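Local coordinates for putative uncharacterized protein (PDB 4HR1) that is of unknown function but folds as a helical bundle, and comes from a virus that infects the archaeon Pyrococcus abyssi, at residues F22-M27 / E38-L43; S14-A19 / E45-I50; V99-G104 / L109-Y114; N55-A60 / N68-D73. All coordinates share one frame; numbering follows the deposited sequence.

In the fold
The four contacts trace an all-helical bundle. Contact 1 and contact 2 share helices 5-30 and 34-63, with centres about 11 Å apart; contact 1 is nested inside the chain loop that contact 2 closes, so both belong to one antiparallel hairpin. Contact 4 follows, at the junction of helix 34-63 with helix 72-98, and contact 3 comes last, between the loop after helix 72-98 and helix 109-119. Contacts 3 and 4 lie on opposite sides of the chain's centre, their centres about 35 Å apart. Contact 2 sits nearest the middle. Contacts 1 and 3 touch directly, through Y26 and M27 against V99 and L101, so the hairpin also packs against the loop after helix 72-98.

Contact 1: F22-M27 / E38-L43; sequences FLKGYM and EQVEKL
V40 of helix 34-63 meets L23, K24 and M27 of helix 5-30 in an antiparallel helical hairpin, the two segments running at 164° to each other with axes 10.7 Å apart. The K24 and V40 CA atoms are the nearest across the pair, at 7.5 Å, which places V40 opposite one turn of the first helix. Its two methyls divide the work. V40 holds CG1 anti to the backbone N (chi1 170°), leaving CG1 to face the aliphatic part of K24, where CD comes within 4.3 Å, and CG2 to face L23 and M27. L23 contributes CD2, 4.0 Å from V40 CG2, with the two side chains slanting across one another. M27, modelled as selenomethionine, is extended beyond CG; from a chi1 of -71° it runs alongside V40 in the opposite sense. The contact is apolar and mostly buried, and helix 72-98 closes it from a third side, where M27 touches E95 and L43 touches I92. At the more open margin K24 NZ and E41 OE1 remain 6.0 Å apart, too far for a salt bridge. V40 CG2 is approached most closely by the end of M27, with CE at 3.6 Å and SE at 3.7 Å.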
# COMPACT_ATOMS: atom_id res chain seq x y z
N PHE A 22 -9.80 -5.61 -2.28
CA PHE A 22 -11.18 -5.59 -2.78
C PHE A 22 -11.59 -6.94 -3.34
O PHE A 22 -12.62 -7.48 -2.93
CB PHE A 22 -11.34 -4.48 -3.83
CG PHE A 22 -12.75 -4.23 -4.32
CD1 PHE A 22 -13.27 -4.97 -5.38
CD2 PHE A 22 -13.52 -3.22 -3.77
CE1 PHE A 22 -14.56 -4.72 -5.85
CE2 PHE A 22 -14.81 -2.96 -4.26
CZ PHE A 22 -15.32 -3.71 -5.30
N LEU A 23 -10.76 -7.51 -4.26
CA LEU A 23 -10.99 -8.82 -4.90
C LEU A 23 -11.06 -9.95 -3.89
O LEU A 23 -11.94 -10.81 -4.01
CB LEU A 23 -9.86 -9.12 -5.89
CG LEU A 23 -10.14 -8.80 -7.33
CD1 LEU A 23 -8.89 -8.28 -7.98
CD2 LEU A 23 -10.66 -10.02 -8.07
N LYS A 24 -10.11 -9.97 -2.92
CA LYS A 24 -10.00 -10.95 -1.83
C LYS A 24 -11.32 -10.99 -1.04
O LYS A 24 -11.91 -12.06 -0.88
CB LYS A 24 -8.85 -10.55 -0.89
CG LYS A 24 -7.89 -11.68 -0.55
CD LYS A 24 -6.50 -11.47 -1.15
CE LYS A 24 -5.43 -11.21 -0.12
NZ LYS A 24 -5.38 -9.78 0.30
N GLY A 25 -11.80 -9.79 -0.66
CA GLY A 25 -13.05 -9.58 0.06
C GLY A 25 -14.29 -10.01 -0.69
O GLY A 25 -15.17 -10.64 -0.10
N TYR A 26 -14.35 -9.69 -2.00
CA TYR A 26 -15.46 -10.09 -2.87
C TYR A 26 -15.55 -11.61 -2.91
O TYR A 26 -16.64 -12.17 -2.85
CB TYR A 26 -15.31 -9.50 -4.29
CG TYR A 26 -16.25 -10.11 -5.31
CD1 TYR A 26 -17.60 -9.78 -5.32
CD2 TYR A 26 -15.80 -11.05 -6.23
CE1 TYR A 26 -18.48 -10.34 -6.25
CE2 TYR A 26 -16.68 -11.63 -7.15
CZ TYR A 26 -18.01 -11.27 -7.16
OH TYR A 26 -18.88 -11.82 -8.07
N MSE A 27 -14.38 -12.27 -3.02
CA MSE A 27 -14.22 -13.72 -3.11
C MSE A 27 -14.59 -14.45 -1.84
O MSE A 27 -15.17 -15.53 -1.94
CB MSE A 27 -12.80 -14.07 -3.54
CG MSE A 27 -12.56 -13.73 -4.99
SE MSE A 27 -10.87 -14.36 -5.68
CE MSE A 27 -11.23 -14.04 -7.54
N GLU A 38 -6.05 -18.43 -6.51
CA GLU A 38 -4.67 -18.67 -6.92
C GLU A 38 -4.23 -17.51 -7.81
O GLU A 38 -3.22 -16.88 -7.50
CB GLU A 38 -4.55 -20.01 -7.67
CG GLU A 38 -3.16 -20.62 -7.70
CD GLU A 38 -3.03 -21.94 -6.95
OE1 GLU A 38 -3.66 -22.93 -7.38
OE2 GLU A 38 -2.30 -21.98 -5.94
N GLN A 39 -5.03 -17.20 -8.88
CA GLN A 39 -4.80 -16.11 -9.85
C GLN A 39 -4.60 -14.76 -9.16
O GLN A 39 -3.71 -14.00 -9.54
CB GLN A 39 -5.97 -16.01 -10.85
CG GLN A 39 -6.12 -17.19 -11.82
CD GLN A 39 -7.42 -17.16 -12.62
OE1 GLN A 39 -7.43 -17.28 -13.85
NE2 GLN A 39 -8.56 -17.02 -11.95
N VAL A 40 -5.42 -14.47 -8.11
CA VAL A 40 -5.38 -13.24 -7.32
C VAL A 40 -4.07 -13.19 -6.54
O VAL A 40 -3.39 -12.15 -6.53
CB VAL A 40 -6.65 -13.05 -6.43
CG1 VAL A 40 -6.50 -11.89 -5.44
CG2 VAL A 40 -7.88 -12.83 -7.30
N GLU A 41 -3.70 -14.34 -5.92
CA GLU A 41 -2.46 -14.52 -5.15
C GLU A 41 -1.25 -14.26 -6.05
O GLU A 41 -0.35 -13.50 -5.67
CB GLU A 41 -2.41 -15.93 -4.53
CG GLU A 41 -2.71 -15.96 -3.04
CD GLU A 41 -1.69 -15.27 -2.16
OE1 GLU A 41 -2.11 -14.65 -1.16
OE2 GLU A 41 -0.48 -15.31 -2.48
N LYS A 42 -1.29 -14.81 -7.28
CA LYS A 42 -0.27 -14.63 -8.32
C LYS A 42 -0.11 -13.14 -8.65
O LYS A 42 1.02 -12.64 -8.68
CB LYS A 42 -0.61 -15.45 -9.58
CG LYS A 42 -0.37 -16.96 -9.42
CD LYS A 42 0.24 -17.59 -10.68
CE LYS A 42 0.36 -19.11 -10.62
NZ LYS A 42 -0.97 -19.77 -10.81
N LEU A 43 -1.24 -12.40 -8.77
CA LEU A 43 -1.23 -10.95 -9.02
C LEU A 43 -0.63 -10.16 -7.88
O LEU A 43 0.20 -9.28 -8.15
CB LEU A 43 -2.62 -10.43 -9.41
CG LEU A 43 -3.02 -10.74 -10.85
CD1 LEU A 43 -4.52 -10.89 -10.98
CD2 LEU A 43 -2.49 -9.69 -11.81

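Contact 2: S14-A19 / E45-I50; sequences SWLRTA and ERVDEI
A salt bridge between R17 and D48, flanked by apolar packing of L16 on V47, ties helix 5-30 to helix 34-63, with the centre of the contact about 4 Å from the centre of the chain. The segments are antiparallel, at 158°, and the CA atoms of L16 and V47 lie 7.3 Å apart. V47 points its CB at the opposing helix, and its CG1 reaches two partners: L16 CB at 4.2 Å and R17 NH1 at 4.0 Å. Helix 72-98 adds to this apolar layer through I88, which also touches V47. R17 leaves its helix with CG anti to the carbonyl carbon (chi1 -67°) and then bends at chi2 and chi3, a path that carries the guanidinium past V47 to D48. There NH1 stands 2.6 Å from D48 OD2, with the oxygen at the guanidinium edge. The two flat groups are turned 47° apart, so the carboxylate engages through one oxygen instead of lying flush in a paired, two-pronged bridge. D48 OD1 is taken up by a second salt bridge, to K44 NZ, while E45 OE1 lies 3.2 Å from the same OD1 as an acceptor without a bond. Two cations on one carboxylate should offset that neighbouring negative charge and probably keep D48 ionised.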
# COMPACT_ATOMS: atom_id res chain seq x y z
N SER A 14 -0.38 1.59 -4.31
CA SER A 14 -1.53 1.70 -3.39
C SER A 14 -2.84 1.27 -4.06
O SER A 14 -3.52 0.41 -3.50
CB SER A 14 -1.65 3.10 -2.80
OG SER A 14 -0.47 3.45 -2.09
N TRP A 15 -3.14 1.79 -5.28
CA TRP A 15 -4.34 1.40 -6.03
C TRP A 15 -4.36 -0.09 -6.22
O TRP A 15 -5.38 -0.74 -5.94
CB TRP A 15 -4.40 2.06 -7.44
CG TRP A 15 -5.75 2.00 -8.08
CD1 TRP A 15 -6.73 2.95 -8.00
CD2 TRP A 15 -6.33 0.89 -8.80
NE1 TRP A 15 -7.85 2.54 -8.68
CE2 TRP A 15 -7.64 1.28 -9.17
CE3 TRP A 15 -5.85 -0.36 -9.23
CZ2 TRP A 15 -8.48 0.45 -9.93
CZ3 TRP A 15 -6.69 -1.19 -9.95
CH2 TRP A 15 -8.00 -0.79 -10.28
N LEU A 16 -3.25 -0.64 -6.71
CA LEU A 16 -3.15 -2.08 -6.99
C LEU A 16 -3.31 -2.95 -5.74
O LEU A 16 -3.99 -3.98 -5.81
CB LEU A 16 -1.84 -2.39 -7.74
CG LEU A 16 -1.77 -1.91 -9.19
CD1 LEU A 16 -0.43 -2.17 -9.76
CD2 LEU A 16 -2.78 -2.60 -10.06
N ARG A 17 -2.76 -2.51 -4.58
CA ARG A 17 -2.90 -3.25 -3.31
C ARG A 17 -4.35 -3.23 -2.82
O ARG A 17 -4.91 -4.29 -2.51
CB ARG A 17 -1.92 -2.74 -2.24
CG ARG A 17 -0.46 -3.02 -2.59
CD ARG A 17 0.35 -3.42 -1.37
NE ARG A 17 1.69 -2.82 -1.37
CZ ARG A 17 2.78 -3.43 -1.81
NH1 ARG A 17 2.71 -4.65 -2.33
NH2 ARG A 17 3.96 -2.81 -1.75
N THR A 18 -4.98 -2.03 -2.85
CA THR A 18 -6.38 -1.81 -2.47
C THR A 18 -7.31 -2.63 -3.38
O THR A 18 -8.30 -3.19 -2.89
CB THR A 18 -6.72 -0.32 -2.48
OG1 THR A 18 -5.65 0.46 -1.91
CG2 THR A 18 -8.04 -0.02 -1.78
N ALA A 19 -6.95 -2.74 -4.68
CA ALA A 19 -7.70 -3.52 -5.67
C ALA A 19 -7.63 -5.00 -5.37
O ALA A 19 -8.61 -5.71 -5.59
CB ALA A 19 -7.15 -3.25 -7.07
N GLU A 45 1.63 -11.18 -5.71
CA GLU A 45 3.07 -11.41 -5.79
C GLU A 45 3.74 -10.57 -6.85
O GLU A 45 4.79 -9.99 -6.57
CB GLU A 45 3.41 -12.91 -5.93
CG GLU A 45 3.64 -13.61 -4.60
CD GLU A 45 4.55 -12.85 -3.65
OE1 GLU A 45 4.04 -12.34 -2.63
OE2 GLU A 45 5.74 -12.65 -4.00
N ARG A 46 3.11 -10.44 -8.05
CA ARG A 46 3.61 -9.58 -9.14
C ARG A 46 3.71 -8.12 -8.67
O ARG A 46 4.68 -7.43 -9.02
CB ARG A 46 2.70 -9.68 -10.38
CG ARG A 46 3.15 -10.70 -11.43
CD ARG A 46 3.76 -10.04 -12.66
NE ARG A 46 2.76 -9.37 -13.51
CZ ARG A 46 3.06 -8.56 -14.52
NH1 ARG A 46 2.09 -7.99 -15.23
NH2 ARG A 46 4.32 -8.31 -14.83
N VAL A 47 2.74 -7.67 -7.83
CA VAL A 47 2.76 -6.30 -7.28
C VAL A 47 3.93 -6.11 -6.32
O VAL A 47 4.67 -5.11 -6.44
CB VAL A 47 1.40 -5.85 -6.66
CG1 VAL A 47 1.45 -4.41 -6.17
CG2 VAL A 47 0.26 -6.03 -7.65
N ASP A 48 4.11 -7.07 -5.36
CA ASP A 48 5.20 -6.99 -4.37
C ASP A 48 6.58 -6.97 -5.04
O ASP A 48 7.44 -6.20 -4.62
CB ASP A 48 5.11 -8.12 -3.32
CG ASP A 48 3.80 -8.22 -2.54
OD1 ASP A 48 3.54 -9.30 -1.96
OD2 ASP A 48 3.04 -7.22 -2.53
N GLU A 49 6.75 -7.74 -6.14
CA GLU A 49 7.99 -7.78 -6.92
C GLU A 49 8.33 -6.41 -7.51
O GLU A 49 9.41 -5.87 -7.25
CB GLU A 49 7.91 -8.85 -8.03
CG GLU A 49 8.54 -10.17 -7.61
CD GLU A 49 7.75 -11.42 -7.93
OE1 GLU A 49 7.29 -11.57 -9.09
OE2 GLU A 49 7.63 -12.29 -7.03
N ILE A 50 7.40 -5.82 -8.27
CA ILE A 50 7.60 -4.52 -8.89
C ILE A 50 7.75 -3.42 -7.86
O ILE A 50 8.61 -2.55 -8.02
CB ILE A 50 6.57 -4.24 -10.03
CG1 ILE A 50 6.94 -3.01 -10.88
CG2 ILE A 50 5.14 -4.18 -9.54
CD1 ILE A 50 8.10 -3.29 -11.82

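Contact 3: V99-G104 / L109-Y114; sequences VGLAQG and LKISDY
The backbone bond from Y114 N to K110 O, 2.9 Å, helps hold the start of helix 109-119 around I111, the residue that reaches out to L101 and A102. One residue earlier, D113 N bonds to L109 O at 3.1 Å, and I111 lies inside the span of both bonds. I111 extends CG1 beside its backbone N (chi1 -75°) and on through a nearly straight chi2, which delivers CD1 to the preceding loop. All the close approaches across the contact end on that one methyl: it lies 3.7 Å from L101 CG, 3.9 Å from L101 CD1 and 3.7 Å from A102 CB. L101 meets it at a slant, in a nearly eclipsed shape as modelled (chi2 17°). The loop is brought here by a Schellman motif ending helix 72-98, in which G100 has a positive phi of 99° and two bonds run back into the last turn. A102 follows with positive phi and psi, bending the chain so that its methyl faces I111. The packing is extended by the partner chain, which lays an aromatic side chain on I111, and by two other helices: Y26 OH of helix 5-30 bonds to V99 O, while F22 of helix 5-30 and M96 of helix 72-98 each touch both L101 and I111.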
# COMPACT_ATOMS: atom_id res chain seq x y z
N VAL A 99 -14.63 -12.82 -12.56
CA VAL A 99 -15.16 -13.43 -11.34
C VAL A 99 -16.61 -13.08 -10.99
O VAL A 99 -17.14 -13.58 -9.99
CB VAL A 99 -14.16 -13.41 -10.17
CG1 VAL A 99 -12.85 -14.05 -10.58
CG2 VAL A 99 -13.92 -11.99 -9.65
N GLY A 100 -17.25 -12.28 -11.84
CA GLY A 100 -18.64 -11.88 -11.68
C GLY A 100 -18.84 -10.51 -11.07
O GLY A 100 -19.98 -10.08 -10.89
N LEU A 101 -17.73 -9.83 -10.74
CA LEU A 101 -17.71 -8.48 -10.18
C LEU A 101 -18.14 -7.53 -11.30
O LEU A 101 -17.79 -7.76 -12.47
CB LEU A 101 -16.26 -8.17 -9.73
CG LEU A 101 -15.95 -7.30 -8.50
CD1 LEU A 101 -17.13 -7.12 -7.56
CD2 LEU A 101 -14.74 -7.84 -7.77
N ALA A 102 -18.96 -6.51 -10.96
CA ALA A 102 -19.51 -5.51 -11.88
C ALA A 102 -20.40 -6.16 -12.99
O ALA A 102 -20.19 -5.92 -14.19
CB ALA A 102 -18.40 -4.66 -12.48
N GLN A 103 -21.38 -6.97 -12.55
CA GLN A 103 -22.30 -7.70 -13.43
C GLN A 103 -23.24 -6.75 -14.15
O GLN A 103 -23.17 -6.63 -15.38
CB GLN A 103 -23.09 -8.76 -12.62
CG GLN A 103 -23.48 -9.98 -13.44
CD GLN A 103 -22.32 -10.91 -13.64
OE1 GLN A 103 -21.86 -11.58 -12.70
NE2 GLN A 103 -21.81 -10.98 -14.86
N GLY A 104 -24.09 -6.06 -13.38
CA GLY A 104 -25.02 -5.06 -13.87
C GLY A 104 -24.43 -3.69 -13.60
O GLY A 104 -24.99 -2.90 -12.83
N LEU A 109 -16.46 0.88 -13.88
CA LEU A 109 -16.48 2.31 -13.59
C LEU A 109 -16.76 2.70 -12.15
O LEU A 109 -16.10 3.60 -11.64
CB LEU A 109 -17.48 3.02 -14.50
CG LEU A 109 -16.89 3.81 -15.66
CD1 LEU A 109 -18.00 4.29 -16.58
CD2 LEU A 109 -16.06 5.02 -15.17
N LYS A 110 -17.77 2.07 -11.51
CA LYS A 110 -18.12 2.40 -10.13
C LYS A 110 -17.07 1.86 -9.14
O LYS A 110 -16.73 2.55 -8.18
CB LYS A 110 -19.52 1.85 -9.76
CG LYS A 110 -20.68 2.42 -10.56
CD LYS A 110 -22.01 1.89 -10.00
CE LYS A 110 -23.20 2.19 -10.88
NZ LYS A 110 -24.47 1.70 -10.28
N ILE A 111 -16.59 0.61 -9.38
CA ILE A 111 -15.59 -0.08 -8.57
C ILE A 111 -14.33 0.76 -8.60
O ILE A 111 -13.78 1.08 -7.54
CB ILE A 111 -15.33 -1.52 -9.11
CG1 ILE A 111 -16.48 -2.48 -8.74
CG2 ILE A 111 -13.97 -2.06 -8.64
CD1 ILE A 111 -16.43 -3.74 -9.45
N SER A 112 -13.92 1.16 -9.83
CA SER A 112 -12.75 1.98 -10.11
C SER A 112 -12.82 3.35 -9.37
O SER A 112 -11.84 3.74 -8.72
CB SER A 112 -12.55 2.15 -11.62
OG SER A 112 -11.24 2.58 -11.94
N ASP A 113 -13.97 4.02 -9.42
CA ASP A 113 -14.19 5.31 -8.74
C ASP A 113 -14.10 5.14 -7.21
O ASP A 113 -13.46 5.97 -6.55
CB ASP A 113 -15.54 5.92 -9.16
CG ASP A 113 -15.59 6.63 -10.52
OD1 ASP A 113 -14.66 6.41 -11.34
OD2 ASP A 113 -16.57 7.36 -10.77
N TYR A 114 -14.69 4.05 -6.67
CA TYR A 114 -14.62 3.70 -5.26
C TYR A 114 -13.14 3.46 -4.86
O TYR A 114 -12.68 4.04 -3.87
CB TYR A 114 -15.48 2.46 -4.97
CG TYR A 114 -15.22 1.84 -3.61
CD1 TYR A 114 -15.60 2.50 -2.44
CD2 TYR A 114 -14.61 0.59 -3.49
CE1 TYR A 114 -15.35 1.94 -1.19
CE2 TYR A 114 -14.36 0.02 -2.25
CZ TYR A 114 -14.74 0.70 -1.10
OH TYR A 114 -14.48 0.16 0.14

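Contact 4: N55-A60 / N68-D73; sequences NWDVYA and NLLSDD
The indole of W56 carries D57 CB over one face, 3.7 Å above the plane and offset toward the rim, and receives L70 at its edge. L70 CD2 lies near the ring plane, 3.7 Å from W56 CH2 and 4.0 Å from W56 CZ3, so the leucine abuts the rim of the six-membered ring. W56 reaches this place from an unusual rotamer for a helix, CG lodged between the backbone N and the carbonyl carbon (chi1 63°). The pyrrole side is fixed by polar bonds: NE1 donates to E77 OE1 of helix 72-98 and, weakly, to A53 O one turn earlier.

D57, by contrast, turns its carboxylate toward the loop with CG anti to the backbone N (chi1 -161°). Its OD2 lies 3.7 Å from the same L70 CD2, the two side chains crossing at about a right angle, and this pairing is packing only. One methyl of L70 thus touches both the indole rim and the carboxylate, which lie about 70° apart as seen from it.

The site is the turn linking helix 34-63 to helix 72-98 in the helical bundle. Helix 34-63 is kinked here, the N atoms of W56 and D57 lacking bonds to the turn before; the next two N atoms, of V58 and Y59, make only weak bonds to N55 O before A60 N bonds to W56 O at 2.6 Å. Just after L70, S71 is the N-cap of the next helix. Its side chain caps a backbone N beyond D73 while its own N bonds to E74 OE1, a reciprocal pattern consistent with a capping box.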
# COMPACT_ATOMS: atom_id res chain seq x y z
N ASN A 55 11.59 1.03 -4.46
CA ASN A 55 11.85 1.50 -3.08
C ASN A 55 12.98 2.50 -3.02
O ASN A 55 12.98 3.40 -2.17
CB ASN A 55 12.25 0.32 -2.17
CG ASN A 55 11.17 -0.67 -1.84
OD1 ASN A 55 9.97 -0.41 -1.99
ND2 ASN A 55 11.59 -1.83 -1.33
N TRP A 56 13.99 2.31 -3.90
CA TRP A 56 15.14 3.19 -3.98
C TRP A 56 14.68 4.62 -4.20
O TRP A 56 15.19 5.51 -3.51
CB TRP A 56 16.12 2.72 -5.06
CG TRP A 56 15.56 2.74 -6.45
CD1 TRP A 56 14.91 1.72 -7.09
CD2 TRP A 56 15.60 3.83 -7.38
NE1 TRP A 56 14.53 2.12 -8.35
CE2 TRP A 56 14.91 3.43 -8.54
CE3 TRP A 56 16.12 5.14 -7.32
CZ2 TRP A 56 14.76 4.27 -9.65
CZ3 TRP A 56 15.93 5.98 -8.40
CH2 TRP A 56 15.27 5.54 -9.55
N ASP A 57 13.65 4.84 -5.08
CA ASP A 57 13.15 6.17 -5.40
C ASP A 57 12.36 6.85 -4.30
O ASP A 57 12.41 8.09 -4.18
CB ASP A 57 12.45 6.22 -6.76
CG ASP A 57 12.34 7.64 -7.29
OD1 ASP A 57 11.21 8.05 -7.65
OD2 ASP A 57 13.35 8.39 -7.21
N VAL A 58 11.70 6.05 -3.44
CA VAL A 58 10.99 6.56 -2.27
C VAL A 58 12.02 7.26 -1.37
O VAL A 58 11.80 8.42 -1.03
CB VAL A 58 10.19 5.45 -1.57
CG1 VAL A 58 9.33 6.02 -0.44
CG2 VAL A 58 9.32 4.69 -2.57
N TYR A 59 13.20 6.62 -1.08
CA TYR A 59 14.26 7.29 -0.32
C TYR A 59 15.02 8.30 -1.17
O TYR A 59 15.22 9.44 -0.71
CB TYR A 59 15.29 6.34 0.37
CG TYR A 59 16.39 7.12 1.08
CD1 TYR A 59 16.08 8.00 2.12
CD2 TYR A 59 17.70 7.08 0.63
CE1 TYR A 59 17.06 8.81 2.71
CE2 TYR A 59 18.70 7.85 1.24
CZ TYR A 59 18.37 8.72 2.28
OH TYR A 59 19.33 9.52 2.86
N ALA A 60 15.51 7.87 -2.37
CA ALA A 60 16.31 8.72 -3.26
C ALA A 60 15.74 10.12 -3.45
O ALA A 60 16.46 11.09 -3.21
CB ALA A 60 16.55 8.03 -4.60
N ASN A 68 13.00 16.51 -8.02
CA ASN A 68 12.85 15.37 -8.92
C ASN A 68 13.91 15.42 -10.04
O ASN A 68 13.58 15.53 -11.22
CB ASN A 68 11.42 15.23 -9.43
CG ASN A 68 11.13 13.86 -9.98
OD1 ASN A 68 10.86 12.90 -9.25
ND2 ASN A 68 11.16 13.74 -11.30
N LEU A 69 15.20 15.36 -9.63
CA LEU A 69 16.35 15.38 -10.53
C LEU A 69 17.01 14.00 -10.57
O LEU A 69 17.96 13.71 -9.83
CB LEU A 69 17.35 16.49 -10.12
CG LEU A 69 17.11 17.87 -10.77
CD1 LEU A 69 16.06 18.67 -10.01
CD2 LEU A 69 18.40 18.66 -10.83
N LEU A 70 16.44 13.13 -11.42
CA LEU A 70 16.86 11.74 -11.63
C LEU A 70 17.80 11.60 -12.82
O LEU A 70 17.81 12.45 -13.72
CB LEU A 70 15.64 10.82 -11.85
CG LEU A 70 14.89 10.38 -10.60
CD1 LEU A 70 13.67 11.24 -10.37
CD2 LEU A 70 14.45 8.94 -10.72
N SER A 71 18.58 10.51 -12.84
CA SER A 71 19.47 10.22 -13.96
C SER A 71 18.64 9.55 -15.05
O SER A 71 17.56 8.99 -14.78
CB SER A 71 20.62 9.31 -13.52
OG SER A 71 20.30 7.93 -13.60
N ASP A 72 19.15 9.60 -16.29
CA ASP A 72 18.57 9.03 -17.49
C ASP A 72 18.19 7.56 -17.23
O ASP A 72 17.04 7.18 -17.44
CB ASP A 72 19.60 9.12 -18.64
CG ASP A 72 19.00 9.05 -20.02
OD1 ASP A 72 18.45 10.07 -20.48
OD2 ASP A 72 19.10 7.98 -20.66
N ASP A 73 19.15 6.79 -16.68
CA ASP A 73 19.02 5.38 -16.34
C ASP A 73 17.94 5.14 -15.27
O ASP A 73 17.13 4.22 -15.43
CB ASP A 73 20.38 4.81 -15.91
CG ASP A 73 21.51 5.15 -16.88
OD1 ASP A 73 22.20 6.17 -16.66
OD2 ASP A 73 21.66 4.41 -17.89